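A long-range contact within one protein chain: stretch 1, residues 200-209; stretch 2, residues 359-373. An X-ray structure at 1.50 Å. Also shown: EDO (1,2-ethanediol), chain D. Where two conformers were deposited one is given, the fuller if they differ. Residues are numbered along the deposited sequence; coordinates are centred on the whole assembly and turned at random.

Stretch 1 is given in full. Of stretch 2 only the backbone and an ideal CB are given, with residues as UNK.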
# COMPACT_ATOMS: atom_id res chain seq x y z
N TYR A 200 10.18 5.50 -6.73
CA TYR A 200 9.69 5.14 -8.07
C TYR A 200 8.37 4.37 -8.04
O TYR A 200 7.55 4.55 -8.94
CB TYR A 200 10.75 4.39 -8.90
CG TYR A 200 11.78 5.27 -9.57
CD1 TYR A 200 11.43 6.06 -10.65
CD2 TYR A 200 13.09 5.32 -9.13
CE1 TYR A 200 12.37 6.86 -11.30
CE2 TYR A 200 14.06 6.09 -9.80
CZ TYR A 200 13.70 6.87 -10.86
OH TYR A 200 14.60 7.66 -11.50
N SER A 201 8.18 3.54 -7.03
CA SER A 201 6.95 2.74 -6.91
C SER A 201 5.75 3.63 -6.67
O SER A 201 4.67 3.37 -7.22
CB SER A 201 7.06 1.63 -5.84
OG SER A 201 6.90 2.10 -4.52
N VAL A 202 5.94 4.68 -5.86
CA VAL A 202 4.86 5.64 -5.61
C VAL A 202 4.56 6.36 -6.93
O VAL A 202 3.39 6.58 -7.25
CB VAL A 202 5.16 6.59 -4.41
CG1 VAL A 202 3.96 7.52 -4.16
CG2 VAL A 202 5.49 5.78 -3.16
N LEU A 203 5.61 6.83 -7.64
CA LEU A 203 5.41 7.47 -8.96
C LEU A 203 4.63 6.58 -9.91
O LEU A 203 3.67 7.03 -10.53
CB LEU A 203 6.75 7.88 -9.62
CG LEU A 203 7.42 9.13 -9.05
CD1 LEU A 203 8.81 9.22 -9.68
CD2 LEU A 203 6.61 10.36 -9.41
N ALA A 204 5.04 5.32 -10.00
CA ALA A 204 4.35 4.39 -10.90
C ALA A 204 2.85 4.30 -10.59
O ALA A 204 2.02 4.35 -11.48
CB ALA A 204 4.99 2.97 -10.85
N HIS A 205 2.55 4.16 -9.31
CA HIS A 205 1.16 4.08 -8.87
C HIS A 205 0.37 5.38 -9.00
O HIS A 205 -0.83 5.33 -9.27
CB HIS A 205 1.05 3.42 -7.49
CG HIS A 205 1.08 1.93 -7.57
ND1 HIS A 205 0.04 1.22 -8.15
CD2 HIS A 205 1.97 1.01 -7.12
CE1 HIS A 205 0.31 -0.07 -8.07
NE2 HIS A 205 1.48 -0.23 -7.46
N ILE A 206 0.99 6.53 -8.71
CA ILE A 206 0.31 7.81 -8.93
C ILE A 206 -0.07 7.89 -10.41
O ILE A 206 -1.22 8.19 -10.76
CB ILE A 206 1.20 9.03 -8.61
CG1 ILE A 206 1.44 9.14 -7.09
CG2 ILE A 206 0.55 10.32 -9.15
CD1 ILE A 206 2.63 10.07 -6.67
N CYS A 207 0.90 7.58 -11.27
CA CYS A 207 0.64 7.65 -12.72
C CYS A 207 -0.48 6.71 -13.15
O CYS A 207 -1.36 7.10 -13.91
CB CYS A 207 1.93 7.44 -13.52
SG CYS A 207 3.15 8.76 -13.27
N ALA A 208 -0.45 5.47 -12.68
CA ALA A 208 -1.51 4.54 -13.04
C ALA A 208 -2.89 5.03 -12.54
O ALA A 208 -3.88 4.91 -13.26
CB ALA A 208 -1.23 3.12 -12.46
N TRP A 209 -2.93 5.56 -11.32
CA TRP A 209 -4.18 6.10 -10.71
C TRP A 209 -4.77 7.25 -11.52
O TRP A 209 -5.98 7.42 -11.55
CB TRP A 209 -3.93 6.51 -9.26
CG TRP A 209 -5.14 6.88 -8.46
CD1 TRP A 209 -5.44 8.11 -7.95
CD2 TRP A 209 -6.16 6.00 -8.00
NE1 TRP A 209 -6.62 8.05 -7.22
CE2 TRP A 209 -7.07 6.75 -7.25
CE3 TRP A 209 -6.42 4.64 -8.22
CZ2 TRP A 209 -8.18 6.18 -6.65
CZ3 TRP A 209 -7.54 4.06 -7.60
CH2 TRP A 209 -8.42 4.85 -6.87
N UNK A 359 2.93 -4.11 3.63
CA UNK A 359 3.68 -4.21 2.38
C UNK A 359 2.89 -3.46 1.33
O UNK A 359 1.89 -3.95 0.79
CB UNK A 359 3.92 -5.66 1.97
N UNK A 360 3.31 -2.21 1.09
CA UNK A 360 2.65 -1.41 0.09
C UNK A 360 2.87 -1.99 -1.29
O UNK A 360 1.94 -2.07 -2.07
CB UNK A 360 3.14 0.04 0.15
N UNK A 361 4.12 -2.34 -1.58
CA UNK A 361 4.47 -2.92 -2.87
C UNK A 361 5.68 -3.83 -2.78
O UNK A 361 6.48 -3.81 -1.84
CB UNK A 361 4.73 -1.81 -3.89
N UNK A 362 5.77 -4.64 -3.81
CA UNK A 362 6.76 -5.67 -4.00
C UNK A 362 6.81 -5.96 -5.51
O UNK A 362 5.95 -5.51 -6.27
CB UNK A 362 6.43 -6.92 -3.18
N UNK A 363 7.80 -6.76 -5.92
CA UNK A 363 8.01 -6.98 -7.36
C UNK A 363 6.80 -7.51 -8.12
O UNK A 363 6.55 -7.11 -9.26
CB UNK A 363 9.17 -7.96 -7.55
N UNK A 364 6.02 -8.36 -7.47
CA UNK A 364 4.85 -8.94 -8.17
C UNK A 364 3.81 -7.85 -8.51
O UNK A 364 3.17 -7.88 -9.57
CB UNK A 364 4.20 -10.03 -7.31
N UNK A 365 3.61 -6.93 -7.57
CA UNK A 365 2.71 -5.78 -7.79
C UNK A 365 3.18 -4.96 -9.00
O UNK A 365 2.41 -4.72 -9.93
CB UNK A 365 2.65 -4.89 -6.54
N UNK A 366 4.45 -4.56 -8.97
CA UNK A 366 5.01 -3.71 -10.01
C UNK A 366 5.02 -4.42 -11.38
O UNK A 366 4.77 -3.79 -12.40
CB UNK A 366 6.43 -3.29 -9.62
N UNK A 367 5.26 -5.73 -11.38
CA UNK A 367 5.24 -6.53 -12.60
C UNK A 367 3.85 -6.61 -13.19
O UNK A 367 3.69 -6.40 -14.40
CB UNK A 367 5.77 -7.94 -12.32
N UNK A 368 2.85 -6.79 -12.33
CA UNK A 368 1.45 -6.82 -12.82
C UNK A 368 1.02 -5.41 -13.24
O UNK A 368 0.28 -5.27 -14.21
CB UNK A 368 0.51 -7.36 -11.75
N UNK A 369 1.52 -4.38 -12.57
CA UNK A 369 1.22 -2.97 -12.94
C UNK A 369 1.76 -2.71 -14.33
O UNK A 369 1.12 -2.03 -15.14
CB UNK A 369 1.82 -1.98 -11.94
N UNK A 370 2.98 -3.18 -14.58
CA UNK A 370 3.57 -3.04 -15.90
C UNK A 370 2.69 -3.70 -16.98
O UNK A 370 2.53 -3.13 -18.06
CB UNK A 370 4.97 -3.65 -15.91
N UNK A 371 2.20 -4.91 -16.70
CA UNK A 371 1.27 -5.60 -17.62
C UNK A 371 0.01 -4.76 -17.89
O UNK A 371 -0.39 -4.57 -19.03
CB UNK A 371 0.87 -6.96 -17.04
N UNK A 372 -0.59 -4.25 -16.83
CA UNK A 372 -1.75 -3.37 -16.94
C UNK A 372 -1.43 -2.17 -17.84
O UNK A 372 -2.21 -1.86 -18.76
CB UNK A 372 -2.19 -2.89 -15.55
N UNK A 373 -0.29 -1.51 -17.59
CA UNK A 373 0.13 -0.34 -18.35
C UNK A 373 0.34 -0.65 -19.84
O UNK A 373 -0.11 0.07 -20.70
CB UNK A 373 1.42 0.23 -17.75
C1 EDO D . -9.52 7.91 -9.49
O1 EDO D . -8.83 6.88 -10.22
C2 EDO D . -10.79 8.24 -10.26
O2 EDO D . -10.45 8.65 -11.59

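Stretch 1 is one helix. Ser-201, Ala-204, His-205 and Ala-208 point their CB atoms toward stretch 2, whose own helix runs from 363 to 373 and crosses at 35°, with 11.2 Å between the axes. The small residues leave room for branched side chains; the imidazole of His-205 offers a polar edge and a flat face.

Position 359 is extended, and its CB has nothing of stretch 1 within 5.5 Å. Many residues would suit; it is Val-359.

At position 360 the CB points sideways and is also far from stretch 1. A short side chain would stop short, while a long or aromatic one could reach the His-205 ring. It is Phe-360. With chi1 at 177° (t), its ring extends until CE2 lies 4.2 Å from His-205 CD2. The pair is offset edge-to-face, the edge of Phe-360 toward the face of His-205, with planes at 77°.

Position 361 points toward stretch 1. Its ideal CB is 4.5 Å from Ser-201 OG and 5.1 Å from His-205 NE2. The space favours something small, such as Ser, Thr, Val or Ala. It is Thr-361. Its CG2 packs 3.3 Å from Ser-201 OG, and its OG1 turns toward position 365.

Position 362 is the N-cap and is out of reach of stretch 1. Ser, Thr, Asp or Asn are common at such sites; here it is Arg-362. Positions 363 and 364 also face elsewhere and are little constrained by stretch 1. They are Leu-363 and Glu-364; Glu-364 OE1 forms a salt bridge with Arg-362 NH1 at 2.9 Å, its hydrogen bond weak.

Position 365 points toward His-205, its ideal CB 4.9 Å from NE2. A short acceptor would suit, Asp or Asn, and a small apolar residue would leave NE2 without this partner. It is Asp-365. His-205 NE2 donates to Asp-365 OD2 at 2.7 Å and 158°, near the plane of the ring. Thr-361 OG1 donates to Asp-365 OD2 at 2.6 Å. OD2 thus accepts from both His-205 and Thr-361.

Position 366 points sideways, so only a side chain with some length would touch stretch 1. Leu, Ile or Met would do. It is Ile-366, whose CD1 comes 4.1 Å from Ser-201 CB and 4.2 Å from His-205 NE2.

Positions 367 and 368 are out of reach and open to many residues. They are Thr-367, whose OG1 bonds back to Leu-363 O, and Leu-368.

Position 369 points toward stretch 1, its ideal CB 4.6 Å from His-205 CE1, with Ala-204 and Ala-208 nearby. A medium apolar side chain fits: Leu, Ile or Met. It is Leu-369. CD2 sits over the His-205 face, 3.8 Å from the centroid, and 3.8 Å from Ala-204 CB; CD1 meets Ala-208 CB at 3.7 Å.

At 370 and 371 stretch 1 sets little limit: Arg-370 and Ala-371. Position 372 points toward stretch 1, but only a longer side chain would reach it. Glu-372 OE2 comes 4.5 Å from Ala-208 CB. Position 373 points toward stretch 1, with none of it within 5.5 Å of the ideal CB; small or larger residues could suit. Ala-373 makes no contact.

Stretch 2, residues 359-373: VFTRLEDITLLRAEA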
# COMPACT_ATOMS: atom_id res chain seq x y z
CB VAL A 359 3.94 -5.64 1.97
CG1 VAL A 359 4.67 -5.67 0.60
CG2 VAL A 359 4.71 -6.42 3.10
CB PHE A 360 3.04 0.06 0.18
CG PHE A 360 2.42 0.89 -0.90
CD1 PHE A 360 1.08 1.27 -0.84
CD2 PHE A 360 3.14 1.23 -2.03
CE1 PHE A 360 0.51 2.04 -1.90
CE2 PHE A 360 2.56 1.98 -3.04
CZ PHE A 360 1.26 2.35 -2.98
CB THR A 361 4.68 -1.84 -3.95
OG1 THR A 361 4.76 -2.44 -5.25
CG2 THR A 361 5.92 -0.97 -3.69
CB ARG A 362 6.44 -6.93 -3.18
CG ARG A 362 5.04 -7.52 -3.42
CD ARG A 362 4.76 -8.56 -2.33
NE ARG A 362 3.42 -9.17 -2.41
CZ ARG A 362 3.13 -10.27 -3.10
NH1 ARG A 362 4.02 -10.86 -3.88
NH2 ARG A 362 1.91 -10.76 -3.04
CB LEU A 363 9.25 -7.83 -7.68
CG LEU A 363 10.55 -7.02 -7.75
CD1 LEU A 363 11.77 -7.94 -7.85
CD2 LEU A 363 10.56 -6.00 -8.86
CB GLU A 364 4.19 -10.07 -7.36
CG GLU A 364 5.05 -11.35 -7.20
CD GLU A 364 6.15 -11.29 -6.17
OE1 GLU A 364 6.32 -10.23 -5.50
OE2 GLU A 364 6.81 -12.33 -6.00
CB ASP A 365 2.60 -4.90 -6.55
CG ASP A 365 1.91 -3.57 -6.84
OD1 ASP A 365 0.86 -3.58 -7.52
OD2 ASP A 365 2.45 -2.52 -6.40
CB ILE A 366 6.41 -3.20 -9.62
CG1 ILE A 366 6.34 -2.34 -8.33
CG2 ILE A 366 7.05 -2.39 -10.75
CD1 ILE A 366 5.44 -1.13 -8.35
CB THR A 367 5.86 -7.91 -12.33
OG1 THR A 367 7.20 -7.71 -11.86
CG2 THR A 367 5.82 -8.83 -13.58
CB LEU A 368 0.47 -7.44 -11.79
CG LEU A 368 0.69 -8.93 -11.54
CD1 LEU A 368 -0.07 -9.42 -10.26
CD2 LEU A 368 0.32 -9.78 -12.79
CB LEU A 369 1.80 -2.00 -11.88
CG LEU A 369 1.34 -0.55 -12.10
CD1 LEU A 369 -0.19 -0.38 -11.86
CD2 LEU A 369 2.19 0.40 -11.21
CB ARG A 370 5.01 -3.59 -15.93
CG ARG A 370 5.72 -3.19 -17.19
CD ARG A 370 7.10 -3.73 -17.20
NE ARG A 370 7.87 -3.24 -18.32
CZ ARG A 370 9.16 -3.52 -18.47
NH1 ARG A 370 9.83 -4.25 -17.54
NH2 ARG A 370 9.79 -3.01 -19.52
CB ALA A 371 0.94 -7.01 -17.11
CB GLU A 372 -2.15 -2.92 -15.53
CG GLU A 372 -3.17 -1.80 -15.37
CD GLU A 372 -3.36 -1.39 -13.91
OE1 GLU A 372 -3.04 -2.18 -12.98
OE2 GLU A 372 -3.86 -0.26 -13.71
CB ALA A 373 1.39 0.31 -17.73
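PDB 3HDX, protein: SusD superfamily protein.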